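Local coordinates for protein phenol hydroxylase component phL (Pseudomonas stutzeri, PDB 3U52) that is probably the smaller, non-catalytic structural subunit of the multicomponent phenol hydroxylase, packing against the diiron-bearing subunit in the oxygenase assembly, at residues M194-T205 / W289-L300; G224-K233 / G309-L317. One frame throughout, in Å; residues are numbered along the deposited sequence.

Contact 1 (M194-T205 / W289-L300); sequences MWQPMRKLVEDT and WEPQAYEALKPL
L201 is a knob into a hole formed by W289, Q292, A293 and A296, joining two roughly antiparallel helices, 196-205 and 276-302, of an all-helical hydroxylase subunit; the segment axes approach to 7.7 Å at 147°. With CG anti to the backbone N (chi1 162°), the two methyls of L201 divide the hole: CD2 lies 3.6 Å from A296 CB, while CD1 comes in at the edge of the W289 ring, near its plane, 3.8 Å from CZ3. NE1 of the same ring makes a hydrogen bond to E213 OE1. One turn back, M198 bends at chi2 and chi3 and sets CE against L297 CD2 at 3.5 Å, a tight carbon contact. At the P299 end, M194 CG packs on P299 CB (3.9 Å), and P197 CG and P299 CG meet at 4.0 Å, the two rings running in opposite senses. M194 bends at chi3, which lays CE over one face of the W195 ring near its rim; L300 CD1 lies 3.7 Å from that CE. On the outer side of helix 196-205, R199 and E203 form a salt bridge within the helix, and both also hydrogen-bond to another protein chain. Two waters span the seam. One donates to D204 OD2 and Q292 OE1, Q292 NE2 bonding H288 O; the other donates to M194 O and A296 O and accepts from M198 N, its oxygen 2.8 Å from M198 N.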
loop_
_atom_site.group_PDB
_atom_site.type_symbol
_atom_site.label_atom_id
_atom_site.label_comp_id
_atom_site.label_asym_id
_atom_site.label_seq_id
_atom_site.Cartn_x
_atom_site.Cartn_y
_atom_site.Cartn_z
ATOM N N MET D 194 -34.632 39.630 2.179
ATOM C CA MET D 194 -34.486 38.511 3.107
ATOM C C MET D 194 -33.009 38.164 3.328
ATOM O O MET D 194 -32.628 37.821 4.460
ATOM C CB MET D 194 -35.170 37.284 2.509
ATOM C CG MET D 194 -35.613 36.193 3.507
ATOM S SD MET D 194 -35.659 34.574 2.657
ATOM C CE MET D 194 -33.968 34.124 2.974
ATOM N N TRP D 195 -32.182 38.236 2.263
ATOM C CA TRP D 195 -30.753 37.868 2.362
ATOM C C TRP D 195 -29.839 38.999 2.774
ATOM O O TRP D 195 -28.637 38.760 3.026
ATOM C CB TRP D 195 -30.224 37.224 1.057
ATOM C CG TRP D 195 -30.783 35.891 0.923
ATOM C CD1 TRP D 195 -31.864 35.527 0.181
ATOM C CD2 TRP D 195 -30.358 34.715 1.635
ATOM N NE1 TRP D 195 -32.124 34.164 0.361
ATOM C CE2 TRP D 195 -31.224 33.658 1.261
ATOM C CE3 TRP D 195 -29.322 34.456 2.546
ATOM C CZ2 TRP D 195 -31.095 32.357 1.782
ATOM C CZ3 TRP D 195 -29.183 33.169 3.057
ATOM C CH2 TRP D 195 -30.062 32.130 2.659
ATOM N N GLN D 196 -30.350 40.241 2.790
ATOM C CA GLN D 196 -29.415 41.367 2.964
ATOM C C GLN D 196 -28.720 41.419 4.323
ATOM O O GLN D 196 -27.536 41.711 4.378
ATOM C CB GLN D 196 -29.991 42.726 2.508
ATOM C CG GLN D 196 -30.365 42.721 1.031
ATOM C CD GLN D 196 -29.371 41.924 0.146
ATOM O OE1 GLN D 196 -28.207 42.297 -0.005
ATOM N NE2 GLN D 196 -29.858 40.840 -0.460
ATOM N N PRO D 197 -29.430 41.123 5.423
ATOM C CA PRO D 197 -28.712 41.087 6.699
ATOM C C PRO D 197 -27.586 40.024 6.697
ATOM O O PRO D 197 -26.505 40.249 7.266
ATOM C CB PRO D 197 -29.795 40.706 7.692
ATOM C CG PRO D 197 -31.081 41.294 7.062
ATOM C CD PRO D 197 -30.877 40.947 5.605
ATOM N N MET D 198 -27.834 38.895 6.049
ATOM C CA MET D 198 -26.777 37.847 6.019
ATOM C C MET D 198 -25.619 38.296 5.160
ATOM O O MET D 198 -24.468 38.187 5.549
ATOM C CB MET D 198 -27.326 36.520 5.566
ATOM C CG MET D 198 -26.231 35.433 5.414
ATOM S SD MET D 198 -25.580 34.851 7.012
ATOM C CE MET D 198 -26.803 33.619 7.433
ATOM N N ARG D 199 -25.929 38.840 3.985
ATOM C CA ARG D 199 -24.901 39.213 3.064
ATOM C C ARG D 199 -24.011 40.314 3.650
ATOM O O ARG D 199 -22.784 40.267 3.504
ATOM C CB ARG D 199 -25.566 39.661 1.797
ATOM C CG ARG D 199 -24.663 39.703 0.680
ATOM C CD ARG D 199 -25.430 40.171 -0.531
ATOM N NE ARG D 199 -24.462 41.050 -1.024
ATOM C CZ ARG D 199 -24.640 42.172 -1.649
ATOM N NH1 ARG D 199 -25.833 42.660 -1.988
ATOM N NH2 ARG D 199 -23.525 42.769 -1.922
ATOM N N LYS D 200 -24.638 41.304 4.308
ATOM C CA LYS D 200 -23.909 42.353 5.022
ATOM C C LYS D 200 -23.034 41.779 6.139
ATOM O O LYS D 200 -21.885 42.204 6.315
ATOM C CB LYS D 200 -24.877 43.412 5.635
ATOM C CG LYS D 200 -24.090 44.491 6.485
ATOM C CD LYS D 200 -24.985 45.640 6.970
ATOM C CE LYS D 200 -24.294 46.537 7.994
ATOM N NZ LYS D 200 -22.897 46.927 7.596
ATOM N N LEU D 201 -23.580 40.840 6.917
ATOM C CA LEU D 201 -22.801 40.218 7.984
ATOM C C LEU D 201 -21.585 39.467 7.389
ATOM O O LEU D 201 -20.443 39.619 7.892
ATOM C CB LEU D 201 -23.649 39.265 8.830
ATOM C CG LEU D 201 -22.882 38.247 9.697
ATOM C CD1 LEU D 201 -21.998 38.973 10.737
ATOM C CD2 LEU D 201 -23.832 37.252 10.339
ATOM N N VAL D 202 -21.817 38.637 6.358
ATOM C CA VAL D 202 -20.683 37.947 5.705
ATOM C C VAL D 202 -19.625 38.917 5.188
ATOM O O VAL D 202 -18.423 38.741 5.443
ATOM C CB VAL D 202 -21.137 36.966 4.561
ATOM C CG1 VAL D 202 -19.937 36.515 3.784
ATOM C CG2 VAL D 202 -21.956 35.812 5.139
ATOM N N GLU D 203 -20.053 39.969 4.485
ATOM C CA GLU D 203 -19.100 40.995 4.061
ATOM C C GLU D 203 -18.332 41.680 5.228
ATOM O O GLU D 203 -17.107 41.959 5.116
ATOM C CB GLU D 203 -19.766 42.025 3.121
ATOM C CG GLU D 203 -20.267 41.416 1.834
ATOM C CD GLU D 203 -20.846 42.431 0.881
ATOM O OE1 GLU D 203 -21.546 42.048 -0.099
ATOM O OE2 GLU D 203 -20.571 43.627 1.115
ATOM N N ASP D 204 -19.021 41.886 6.351
ATOM C CA ASP D 204 -18.397 42.420 7.580
ATOM C C ASP D 204 -17.301 41.494 8.157
ATOM O O ASP D 204 -16.204 41.942 8.526
ATOM C CB ASP D 204 -19.455 42.719 8.640
ATOM C CG ASP D 204 -20.314 43.987 8.325
ATOM O OD1 ASP D 204 -20.037 44.786 7.361
ATOM O OD2 ASP D 204 -21.317 44.150 9.057
ATOM N N THR D 205 -17.584 40.205 8.209
ATOM C CA THR D 205 -16.561 39.247 8.649
ATOM C C THR D 205 -15.270 39.264 7.815
ATOM O O THR D 205 -14.177 39.033 8.351
ATOM C CB THR D 205 -17.103 37.813 8.742
ATOM O OG1 THR D 205 -17.214 37.229 7.417
ATOM C CG2 THR D 205 -18.441 37.791 9.476
ATOM N N TRP D 289 -20.869 40.227 18.348
ATOM C CA TRP D 289 -21.197 39.466 17.138
ATOM C C TRP D 289 -22.349 38.510 17.229
ATOM O O TRP D 289 -23.022 38.286 16.231
ATOM C CB TRP D 289 -19.959 38.684 16.677
ATOM C CG TRP D 289 -18.846 39.518 16.152
ATOM C CD1 TRP D 289 -17.692 39.851 16.796
ATOM C CD2 TRP D 289 -18.744 40.058 14.849
ATOM N NE1 TRP D 289 -16.877 40.575 15.966
ATOM C CE2 TRP D 289 -17.502 40.701 14.759
ATOM C CE3 TRP D 289 -19.572 40.031 13.722
ATOM C CZ2 TRP D 289 -17.081 41.338 13.596
ATOM C CZ3 TRP D 289 -19.160 40.656 12.585
ATOM C CH2 TRP D 289 -17.925 41.306 12.523
ATOM N N GLU D 290 -22.590 37.900 18.391
ATOM C CA GLU D 290 -23.671 36.905 18.459
ATOM C C GLU D 290 -25.073 37.435 18.040
ATOM O O GLU D 290 -25.794 36.749 17.306
ATOM C CB GLU D 290 -23.674 36.144 19.798
ATOM C CG GLU D 290 -24.720 35.040 19.891
ATOM C CD GLU D 290 -26.099 35.542 20.387
ATOM O OE1 GLU D 290 -26.276 36.778 20.495
ATOM O OE2 GLU D 290 -27.003 34.711 20.687
ATOM N N PRO D 291 -25.468 38.656 18.492
ATOM C CA PRO D 291 -26.752 39.212 18.066
ATOM C C PRO D 291 -26.769 39.584 16.587
ATOM O O PRO D 291 -27.824 39.670 16.003
ATOM C CB PRO D 291 -26.886 40.490 18.931
ATOM C CG PRO D 291 -25.931 40.317 20.064
ATOM C CD PRO D 291 -24.794 39.530 19.478
ATOM N N GLN D 292 -25.618 39.830 15.976
ATOM C CA GLN D 292 -25.593 40.060 14.528
ATOM C C GLN D 292 -25.849 38.771 13.748
ATOM O O GLN D 292 -26.493 38.793 12.714
ATOM C CB GLN D 292 -24.265 40.645 14.119
ATOM C CG GLN D 292 -24.075 42.044 14.665
ATOM C CD GLN D 292 -22.806 42.628 14.205
ATOM O OE1 GLN D 292 -22.620 42.856 13.004
ATOM N NE2 GLN D 292 -21.898 42.884 15.143
ATOM N N ALA D 293 -25.339 37.655 14.285
ATOM C CA ALA D 293 -25.575 36.310 13.765
ATOM C C ALA D 293 -27.049 35.939 13.852
ATOM O O ALA D 293 -27.642 35.432 12.886
ATOM C CB ALA D 293 -24.700 35.286 14.514
ATOM N N TYR D 294 -27.656 36.223 14.994
ATOM C CA TYR D 294 -29.092 36.002 15.191
ATOM C C TYR D 294 -29.939 36.862 14.269
ATOM O O TYR D 294 -30.878 36.381 13.613
ATOM C CB TYR D 294 -29.429 36.342 16.644
ATOM C CG TYR D 294 -30.899 36.294 16.953
ATOM C CD1 TYR D 294 -31.511 35.088 17.284
ATOM C CD2 TYR D 294 -31.684 37.466 16.905
ATOM C CE1 TYR D 294 -32.880 35.035 17.595
ATOM C CE2 TYR D 294 -33.060 37.429 17.197
ATOM C CZ TYR D 294 -33.641 36.218 17.558
ATOM O OH TYR D 294 -34.972 36.167 17.866
ATOM N N GLU D 295 -29.597 38.139 14.199
ATOM C CA GLU D 295 -30.343 39.049 13.346
ATOM C C GLU D 295 -30.183 38.732 11.849
ATOM O O GLU D 295 -31.104 38.980 11.048
ATOM C CB GLU D 295 -30.011 40.518 13.702
ATOM C CG GLU D 295 -29.136 41.279 12.699
ATOM C CD GLU D 295 -29.174 42.807 12.892
ATOM O OE1 GLU D 295 -29.619 43.491 11.930
ATOM O OE2 GLU D 295 -28.766 43.313 13.992
ATOM N N ALA D 296 -29.036 38.156 11.460
ATOM C CA ALA D 296 -28.825 37.737 10.060
ATOM C C ALA D 296 -29.637 36.488 9.676
ATOM O O ALA D 296 -30.029 36.320 8.526
ATOM C CB ALA D 296 -27.352 37.533 9.785
ATOM N N LEU D 297 -29.851 35.602 10.641
ATOM C CA LEU D 297 -30.647 34.408 10.453
ATOM C C LEU D 297 -32.143 34.651 10.583
ATOM O O LEU D 297 -32.922 33.861 10.107
ATOM C CB LEU D 297 -30.217 33.350 11.460
ATOM C CG LEU D 297 -28.793 32.851 11.189
ATOM C CD1 LEU D 297 -28.291 32.112 12.359
ATOM C CD2 LEU D 297 -28.713 31.989 9.852
ATOM N N LYS D 298 -32.538 35.736 11.247
ATOM C CA LYS D 298 -33.964 35.990 11.535
ATOM C C LYS D 298 -34.875 36.011 10.272
ATOM O O LYS D 298 -35.887 35.305 10.235
ATOM C CB LYS D 298 -34.091 37.265 12.410
ATOM C CG LYS D 298 -35.475 37.665 12.945
ATOM C CD LYS D 298 -35.247 38.503 14.265
ATOM C CE LYS D 298 -35.931 39.865 14.253
ATOM N NZ LYS D 298 -37.441 39.735 14.229
ATOM N N PRO D 299 -34.518 36.787 9.228
ATOM C CA PRO D 299 -35.420 36.719 8.051
ATOM C C PRO D 299 -35.546 35.332 7.384
ATOM O O PRO D 299 -36.590 35.017 6.771
ATOM C CB PRO D 299 -34.817 37.723 7.060
ATOM C CG PRO D 299 -33.642 38.308 7.680
ATOM C CD PRO D 299 -33.393 37.712 9.032
ATOM N N LEU D 300 -34.490 34.515 7.474
ATOM C CA LEU D 300 -34.557 33.155 6.985
ATOM C C LEU D 300 -35.491 32.302 7.839
ATOM O O LEU D 300 -36.282 31.528 7.309
ATOM C CB LEU D 300 -33.151 32.532 6.919
ATOM C CG LEU D 300 -32.989 31.102 6.372
ATOM C CD1 LEU D 300 -33.325 31.031 4.845
ATOM C CD2 LEU D 300 -31.576 30.577 6.633
HETATM O O HOH W 1 -30.387 37.651 6.082
HETATM O O HOH W 2 -23.278 43.056 10.291
#

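Contact 2 (G224-K233 / G309-L317); sequences GMMYPLVYDK and GLNEARAEL. With XE (xenon), chain B.
K233 reaches across to E316 and E312, its side chain a knob among G309, E312, A313 and E316. CG stands anti to the carbonyl carbon (chi1 -66°), and bends at chi3 and chi4 swing the ammonium round between the two carboxylates. K233 and E316 approach from opposite directions: NZ donates to E316 OE1 at 3.1 Å, on the syn side but 27° out of the carboxylate plane. E312 crosses the lysine at a slant and its bond is weak, OE1 lying 3.4 Å from NZ, so the ammonium leans toward E316. Short of the ammonium, the methylenes of K233 lie on the backbone of G309, whose O is 3.2 Å from K233 CD.

Farther along the seam the contact is apolar. L229 turns CD1 onto the backbone at G309 and L310, 3.7 Å from L310 N, while its CD2 faces L310 CD1. A313 CB fits against the backbone of M225, 3.8 Å from M225 O. At the far end M225 and L317 cross at about a right angle, the thioether bent at chi3 to bring CE 3.7 Å from L317 CD2; L297 also touches M225.

Helix 211-240 widens into a pi-type turn at 228-233, where P228 O accepts from both D232 N and K233 N. D232 OD1 and the backbone Y227 O each lie 3.6 Å from a xenon atom, with Y257 its third pocket residue. The two helices of this helical hydroxylase subunit run 138° apart in N-to-C direction, a salt-bridge network holding the lysine knob; the xenon site shares the lysine's helix.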
loop_
_atom_site.group_PDB
_atom_site.type_symbol
_atom_site.label_atom_id
_atom_site.label_comp_id
_atom_site.label_asym_id
_atom_site.label_seq_id
_atom_site.Cartn_x
_atom_site.Cartn_y
_atom_site.Cartn_z
ATOM N N GLY D 224 -22.721 27.836 14.505
ATOM C CA GLY D 224 -23.372 27.192 15.622
ATOM C C GLY D 224 -24.844 27.526 15.793
ATOM O O GLY D 224 -25.541 26.917 16.624
ATOM N N MET D 225 -25.322 28.498 15.027
ATOM C CA MET D 225 -26.743 28.812 14.977
ATOM C C MET D 225 -27.266 28.426 13.616
ATOM O O MET D 225 -28.343 27.828 13.522
ATOM C CB MET D 225 -26.966 30.322 15.205
ATOM C CG MET D 225 -27.295 30.702 16.655
ATOM S SD MET D 225 -27.723 32.461 16.785
ATOM C CE MET D 225 -26.085 33.199 16.776
ATOM N N MET D 226 -26.500 28.743 12.561
ATOM C CA MET D 226 -26.935 28.459 11.182
ATOM C C MET D 226 -27.176 26.980 10.847
ATOM O O MET D 226 -28.200 26.628 10.246
ATOM C CB MET D 226 -25.944 29.027 10.171
ATOM C CG MET D 226 -26.330 28.737 8.734
ATOM S SD MET D 226 -25.298 29.663 7.609
ATOM C CE MET D 226 -23.755 28.735 7.820
ATOM N N TYR D 227 -26.192 26.142 11.161
ATOM C CA TYR D 227 -26.289 24.729 10.838
ATOM C C TYR D 227 -27.489 24.058 11.513
ATOM O O TYR D 227 -28.240 23.397 10.835
ATOM C CB TYR D 227 -24.943 24.015 11.094
ATOM C CG TYR D 227 -24.098 24.088 9.861
ATOM C CD1 TYR D 227 -23.423 25.246 9.540
ATOM C CD2 TYR D 227 -24.056 23.007 8.957
ATOM C CE1 TYR D 227 -22.675 25.340 8.384
ATOM C CE2 TYR D 227 -23.312 23.077 7.783
ATOM C CZ TYR D 227 -22.638 24.246 7.511
ATOM O OH TYR D 227 -21.898 24.321 6.375
ATOM N N PRO D 228 -27.670 24.229 12.852
ATOM C CA PRO D 228 -28.925 23.681 13.424
ATOM C C PRO D 228 -30.196 24.253 12.792
ATOM O O PRO D 228 -31.093 23.486 12.465
ATOM C CB PRO D 228 -28.829 24.033 14.920
ATOM C CG PRO D 228 -27.258 24.139 15.173
ATOM C CD PRO D 228 -26.807 24.841 13.900
ATOM N N LEU D 229 -30.255 25.570 12.579
ATOM C CA LEU D 229 -31.461 26.169 12.000
ATOM C C LEU D 229 -31.772 25.569 10.648
ATOM O O LEU D 229 -32.901 25.170 10.378
ATOM C CB LEU D 229 -31.335 27.698 11.863
ATOM C CG LEU D 229 -32.521 28.437 11.212
ATOM C CD1 LEU D 229 -33.793 28.308 12.045
ATOM C CD2 LEU D 229 -32.150 29.905 11.021
ATOM N N VAL D 230 -30.760 25.510 9.796
ATOM C CA VAL D 230 -30.952 25.078 8.408
ATOM C C VAL D 230 -31.066 23.537 8.226
ATOM O O VAL D 230 -32.022 23.036 7.603
ATOM C CB VAL D 230 -29.881 25.673 7.475
ATOM C CG1 VAL D 230 -30.105 25.175 6.029
ATOM C CG2 VAL D 230 -29.938 27.195 7.501
ATOM N N TYR D 231 -30.098 22.791 8.760
ATOM C CA TYR D 231 -30.029 21.358 8.441
ATOM C C TYR D 231 -30.725 20.475 9.449
ATOM O O TYR D 231 -30.815 19.260 9.224
ATOM C CB TYR D 231 -28.576 20.906 8.193
ATOM C CG TYR D 231 -27.929 21.702 7.077
ATOM C CD1 TYR D 231 -27.060 22.734 7.351
ATOM C CD2 TYR D 231 -28.264 21.464 5.762
ATOM C CE1 TYR D 231 -26.484 23.500 6.304
ATOM C CE2 TYR D 231 -27.700 22.200 4.733
ATOM C CZ TYR D 231 -26.817 23.210 5.010
ATOM O OH TYR D 231 -26.297 23.927 3.950
ATOM N N ASP D 232 -31.205 21.065 10.538
ATOM C CA ASP D 232 -32.099 20.387 11.449
ATOM C C ASP D 232 -33.508 20.933 11.373
ATOM O O ASP D 232 -34.430 20.215 10.990
ATOM C CB ASP D 232 -31.618 20.501 12.875
ATOM C CG ASP D 232 -30.571 19.460 13.230
ATOM O OD1 ASP D 232 -30.291 18.546 12.401
ATOM O OD2 ASP D 232 -29.999 19.568 14.351
ATOM N N LYS D 233 -33.677 22.202 11.755
ATOM C CA LYS D 233 -35.029 22.773 11.859
ATOM C C LYS D 233 -35.704 23.030 10.514
ATOM O O LYS D 233 -36.804 22.527 10.282
ATOM C CB LYS D 233 -35.050 23.973 12.823
ATOM C CG LYS D 233 -34.756 23.458 14.214
ATOM C CD LYS D 233 -34.462 24.548 15.188
ATOM C CE LYS D 233 -33.477 24.122 16.285
ATOM N NZ LYS D 233 -33.998 23.040 17.169
ATOM N N GLY D 309 -37.892 28.422 15.826
ATOM C CA GLY D 309 -36.820 27.567 15.358
ATOM C C GLY D 309 -35.472 28.234 15.578
ATOM O O GLY D 309 -34.550 27.600 16.087
ATOM N N LEU D 310 -35.367 29.523 15.215
ATOM C CA LEU D 310 -34.152 30.321 15.502
ATOM C C LEU D 310 -33.899 30.540 17.009
ATOM O O LEU D 310 -32.747 30.515 17.470
ATOM C CB LEU D 310 -34.125 31.662 14.734
ATOM C CG LEU D 310 -32.834 32.484 14.919
ATOM C CD1 LEU D 310 -31.516 31.693 14.626
ATOM C CD2 LEU D 310 -32.866 33.764 14.100
ATOM N N ASN D 311 -34.966 30.736 17.782
ATOM C CA ASN D 311 -34.793 30.961 19.223
ATOM C C ASN D 311 -34.250 29.738 19.905
ATOM O O ASN D 311 -33.423 29.849 20.800
ATOM C CB ASN D 311 -36.086 31.465 19.863
ATOM C CG ASN D 311 -36.443 32.877 19.390
ATOM O OD1 ASN D 311 -35.557 33.668 19.004
ATOM N ND2 ASN D 311 -37.733 33.191 19.378
ATOM N N GLU D 312 -34.680 28.569 19.453
ATOM C CA GLU D 312 -34.126 27.303 19.966
ATOM C C GLU D 312 -32.659 27.075 19.575
ATOM O O GLU D 312 -31.908 26.473 20.326
ATOM C CB GLU D 312 -34.938 26.122 19.468
ATOM C CG GLU D 312 -36.371 26.113 19.940
ATOM C CD GLU D 312 -37.122 24.941 19.364
ATOM O OE1 GLU D 312 -36.794 24.574 18.219
ATOM O OE2 GLU D 312 -38.010 24.372 20.057
ATOM N N ALA D 313 -32.271 27.535 18.385
ATOM C CA ALA D 313 -30.893 27.366 17.932
ATOM C C ALA D 313 -30.007 28.287 18.751
ATOM O O ALA D 313 -28.887 27.906 19.135
ATOM C CB ALA D 313 -30.753 27.626 16.425
ATOM N N ARG D 314 -30.533 29.477 19.074
ATOM C CA ARG D 314 -29.816 30.421 19.915
ATOM C C ARG D 314 -29.633 29.876 21.318
ATOM O O ARG D 314 -28.588 30.080 21.951
ATOM C CB ARG D 314 -30.533 31.776 19.942
ATOM C CG ARG D 314 -29.701 32.871 20.507
ATOM C CD ARG D 314 -30.490 34.130 20.615
ATOM N NE ARG D 314 -29.595 35.284 20.621
ATOM C CZ ARG D 314 -30.013 36.537 20.501
ATOM N NH1 ARG D 314 -31.317 36.780 20.385
ATOM N NH2 ARG D 314 -29.133 37.536 20.510
ATOM N N ALA D 315 -30.658 29.175 21.801
ATOM C CA ALA D 315 -30.624 28.615 23.145
ATOM C C ALA D 315 -29.602 27.490 23.170
ATOM O O ALA D 315 -28.849 27.363 24.121
ATOM C CB ALA D 315 -32.011 28.076 23.549
ATOM N N GLU D 316 -29.595 26.663 22.125
ATOM C CA GLU D 316 -28.589 25.595 21.990
ATOM C C GLU D 316 -27.134 26.132 21.958
ATOM O O GLU D 316 -26.278 25.654 22.707
ATOM C CB GLU D 316 -28.920 24.693 20.800
ATOM C CG GLU D 316 -30.288 23.964 20.947
ATOM C CD GLU D 316 -30.804 23.330 19.625
ATOM O OE1 GLU D 316 -32.005 22.935 19.546
ATOM O OE2 GLU D 316 -30.002 23.225 18.667
ATOM N N LEU D 317 -26.869 27.168 21.156
ATOM C CA LEU D 317 -25.567 27.862 21.208
ATOM C C LEU D 317 -25.228 28.433 22.599
ATOM O O LEU D 317 -24.087 28.360 23.057
ATOM C CB LEU D 317 -25.480 28.973 20.148
ATOM C CG LEU D 317 -24.173 29.782 20.121
ATOM C CD1 LEU D 317 -23.016 28.844 19.767
ATOM C CD2 LEU D 317 -24.248 30.985 19.145
HETATM XE XE XE B . -27.074 20.217 12.088
#

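Contacts 1 and 2 have centres about 14 Å apart and interleave along the chain: 194-205, 224-233, 289-300, then 309-317. Helices 196-205 and 211-240 are consecutive, as are 276-302 and 307-322, so each contact pairs one member of each couple. The two also touch directly: E290 OE2 forms a salt bridge with R314 NE at 2.7 Å, Y294 OH probably bonds N311 OD1, and A293 CB packs on M225 CE. Helix 276-302 packs on helix 196-205 and on helices 211-240 and 307-322, tying the contacts together. Contact 1 adjoins the surface that meets another protein chain, whereas no other chain touches the segments of contact 2, which include part of a xenon pocket.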